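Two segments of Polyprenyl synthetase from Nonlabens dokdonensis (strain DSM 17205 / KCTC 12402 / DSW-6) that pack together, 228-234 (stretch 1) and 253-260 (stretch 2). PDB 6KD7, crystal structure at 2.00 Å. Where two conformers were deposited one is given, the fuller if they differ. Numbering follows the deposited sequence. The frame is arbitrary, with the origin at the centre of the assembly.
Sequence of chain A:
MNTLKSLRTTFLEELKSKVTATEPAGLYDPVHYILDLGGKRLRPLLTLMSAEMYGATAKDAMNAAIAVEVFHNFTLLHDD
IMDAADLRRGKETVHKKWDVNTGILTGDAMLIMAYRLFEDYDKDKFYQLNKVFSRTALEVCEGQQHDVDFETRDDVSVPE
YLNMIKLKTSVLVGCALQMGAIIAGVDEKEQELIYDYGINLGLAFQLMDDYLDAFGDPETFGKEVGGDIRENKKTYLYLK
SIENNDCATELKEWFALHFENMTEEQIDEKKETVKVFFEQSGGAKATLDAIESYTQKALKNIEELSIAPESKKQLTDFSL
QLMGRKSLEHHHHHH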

# COMPACT_ATOMS: atom_id res chain seq x y z
N ASP A 228 -15.69 -15.58 16.47
CA ASP A 228 -15.65 -16.81 15.66
C ASP A 228 -16.63 -16.65 14.49
O ASP A 228 -16.30 -17.08 13.35
CB ASP A 228 -15.95 -18.02 16.53
CG ASP A 228 -14.85 -18.39 17.51
OD1 ASP A 228 -13.73 -17.91 17.31
OD2 ASP A 228 -15.16 -19.18 18.45
N ILE A 229 -17.81 -16.09 14.74
CA ILE A 229 -18.83 -15.87 13.68
C ILE A 229 -18.27 -14.89 12.63
O ILE A 229 -18.23 -15.26 11.43
CB ILE A 229 -20.15 -15.39 14.27
CG1 ILE A 229 -20.83 -16.50 15.08
CG2 ILE A 229 -21.03 -14.95 13.10
CD1 ILE A 229 -21.97 -16.03 15.98
N ARG A 230 -17.80 -13.74 13.07
CA ARG A 230 -17.26 -12.72 12.17
C ARG A 230 -16.16 -13.32 11.28
O ARG A 230 -16.09 -12.95 10.07
CB ARG A 230 -16.72 -11.55 12.97
CG ARG A 230 -16.05 -10.51 12.09
CD ARG A 230 -15.75 -9.24 12.86
NE ARG A 230 -14.74 -9.53 13.85
CZ ARG A 230 -13.47 -9.83 13.58
NH1 ARG A 230 -13.01 -9.85 12.33
NH2 ARG A 230 -12.67 -10.10 14.59
N GLU A 231 -15.33 -14.20 11.83
CA GLU A 231 -14.14 -14.73 11.10
C GLU A 231 -14.50 -16.05 10.43
O GLU A 231 -13.63 -16.68 9.86
CB GLU A 231 -12.97 -14.90 12.06
CG GLU A 231 -12.45 -13.57 12.57
CD GLU A 231 -11.16 -13.67 13.38
OE1 GLU A 231 -10.86 -14.77 13.90
OE2 GLU A 231 -10.45 -12.64 13.50
N ASN A 232 -15.75 -16.46 10.51
CA ASN A 232 -16.21 -17.72 9.89
C ASN A 232 -15.37 -18.89 10.40
O ASN A 232 -15.16 -19.81 9.60
CB ASN A 232 -16.20 -17.62 8.35
CG ASN A 232 -17.03 -16.45 7.87
OD1 ASN A 232 -18.19 -16.29 8.29
ND2 ASN A 232 -16.43 -15.60 7.07
N LYS A 233 -15.01 -18.93 11.68
CA LYS A 233 -14.30 -20.10 12.26
C LYS A 233 -15.31 -21.22 12.44
O LYS A 233 -16.38 -20.99 13.05
CB LYS A 233 -13.63 -19.78 13.59
CG LYS A 233 -12.42 -18.88 13.46
CD LYS A 233 -11.10 -19.49 13.93
CE LYS A 233 -10.20 -18.45 14.57
NZ LYS A 233 -9.64 -17.49 13.58
N LYS A 234 -15.02 -22.38 11.89
CA LYS A 234 -15.95 -23.53 11.96
C LYS A 234 -15.71 -24.25 13.31
O LYS A 234 -14.90 -25.21 13.35
CB LYS A 234 -15.69 -24.40 10.72
CG LYS A 234 -16.20 -23.79 9.41
CD LYS A 234 -16.13 -24.74 8.22
CE LYS A 234 -14.72 -25.05 7.78
NZ LYS A 234 -14.12 -23.87 7.12
N GLU A 253 -24.29 -19.88 4.06
CA GLU A 253 -24.30 -18.64 3.24
C GLU A 253 -23.82 -17.51 4.13
O GLU A 253 -22.97 -16.71 3.66
CB GLU A 253 -25.66 -18.41 2.57
CG GLU A 253 -25.79 -19.19 1.25
CD GLU A 253 -27.22 -19.36 0.76
OE1 GLU A 253 -27.42 -20.06 -0.28
OE2 GLU A 253 -28.14 -18.79 1.40
N TRP A 254 -24.23 -17.47 5.39
CA TRP A 254 -23.68 -16.44 6.31
C TRP A 254 -22.16 -16.63 6.42
O TRP A 254 -21.45 -15.64 6.46
CB TRP A 254 -24.35 -16.53 7.68
CG TRP A 254 -25.67 -15.82 7.72
CD1 TRP A 254 -26.90 -16.39 7.78
CD2 TRP A 254 -25.88 -14.40 7.66
NE1 TRP A 254 -27.87 -15.42 7.81
CE2 TRP A 254 -27.28 -14.19 7.73
CE3 TRP A 254 -25.05 -13.28 7.54
CZ2 TRP A 254 -27.85 -12.92 7.71
CZ3 TRP A 254 -25.61 -12.01 7.53
CH2 TRP A 254 -26.99 -11.84 7.61
N PHE A 255 -21.70 -17.88 6.44
CA PHE A 255 -20.27 -18.21 6.70
C PHE A 255 -19.45 -18.00 5.42
O PHE A 255 -18.24 -18.19 5.48
CB PHE A 255 -20.12 -19.61 7.30
CG PHE A 255 -20.03 -19.59 8.81
CD1 PHE A 255 -21.07 -19.06 9.58
CD2 PHE A 255 -18.88 -20.01 9.48
CE1 PHE A 255 -20.98 -18.98 10.96
CE2 PHE A 255 -18.78 -19.91 10.86
CZ PHE A 255 -19.82 -19.39 11.60
N ALA A 256 -20.11 -17.63 4.32
CA ALA A 256 -19.44 -17.28 3.04
C ALA A 256 -19.13 -15.78 2.97
O ALA A 256 -18.31 -15.41 2.12
CB ALA A 256 -20.29 -17.71 1.86
N LEU A 257 -19.75 -14.94 3.81
CA LEU A 257 -19.44 -13.49 3.79
C LEU A 257 -18.20 -13.21 4.63
O LEU A 257 -18.22 -13.53 5.84
CB LEU A 257 -20.63 -12.68 4.31
CG LEU A 257 -21.96 -12.96 3.64
CD1 LEU A 257 -23.01 -12.08 4.22
CD2 LEU A 257 -21.87 -12.78 2.12
N HIS A 258 -17.14 -12.68 4.01
CA HIS A 258 -15.96 -12.10 4.70
C HIS A 258 -16.41 -10.83 5.40
O HIS A 258 -17.29 -10.13 4.85
CB HIS A 258 -14.75 -11.78 3.80
CG HIS A 258 -13.43 -11.68 4.50
ND1 HIS A 258 -13.03 -10.57 5.20
CD2 HIS A 258 -12.41 -12.56 4.60
CE1 HIS A 258 -11.82 -10.76 5.67
NE2 HIS A 258 -11.44 -11.97 5.34
N PHE A 259 -15.84 -10.58 6.57
CA PHE A 259 -16.13 -9.35 7.35
C PHE A 259 -15.54 -8.10 6.65
O PHE A 259 -16.01 -6.99 6.90
CB PHE A 259 -15.62 -9.48 8.79
CG PHE A 259 -14.15 -9.25 8.95
CD1 PHE A 259 -13.25 -10.27 8.72
CD2 PHE A 259 -13.67 -8.00 9.32
CE1 PHE A 259 -11.88 -10.07 8.87
CE2 PHE A 259 -12.30 -7.80 9.45
CZ PHE A 259 -11.41 -8.82 9.18
N GLU A 260 -14.51 -8.26 5.84
CA GLU A 260 -13.95 -7.12 5.07
C GLU A 260 -14.91 -6.64 3.97
O GLU A 260 -14.72 -5.51 3.57
CB GLU A 260 -12.61 -7.51 4.47
CG GLU A 260 -11.56 -7.57 5.54
CD GLU A 260 -10.26 -8.19 5.08
OE1 GLU A 260 -9.41 -8.44 5.96
OE2 GLU A 260 -10.10 -8.42 3.86
O HOH W 1 -14.68 -13.08 7.62
O HOH W 2 -18.21 -11.99 8.81

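Two helix ends meet here, and the contact, burying 420 Å² in all, is built chiefly by Arg230 and Asn232 against Phe255 and Phe259. Asn232 terminates its helix in a Schellman motif, with a phi of 55° that asparagine tolerates better than most residues; Asn232 N bonds back to Ile229 O (2.9 Å) and Lys233 N to Asp228 O (2.8 Å). The m rotamer of Asn232 (chi1 -56°) carries the amide to the other stretch, where Asn232 ND2 donates to Leu257 O at 3.0 Å and 162°, the one direct hydrogen bond between the stretches. Leu257 closes a type I turn that begins at Trp254.

Phe255, with 116 Å² covered, has an unusual chi1 of -96°, between wells. Its broad, flat ring packs with CD2 3.8 Å from Asn232 CB and CZ 4.2 Å from Ile229 CA, while the partially positive C-H edge suits the carbonyl Lys233 O, 3.4 Å from Phe255 CE2.

The CA-to-CB bond of Phe259 points toward stretch 1, and chi1 is p. Arg230 runs extended through chi1 and chi2 (both t), its aliphatic stem packing with CG 3.5 Å from Phe259 CB, then bends at chi3 (67°) so that Arg230 CZ sits 4.6 Å from the Phe259 ring centroid, over the face: a cation-pi contact. A long side chain with a charged end suits both roles. Water 1 joins Arg230 O (2.8 Å) to Phe259 N (2.9 Å).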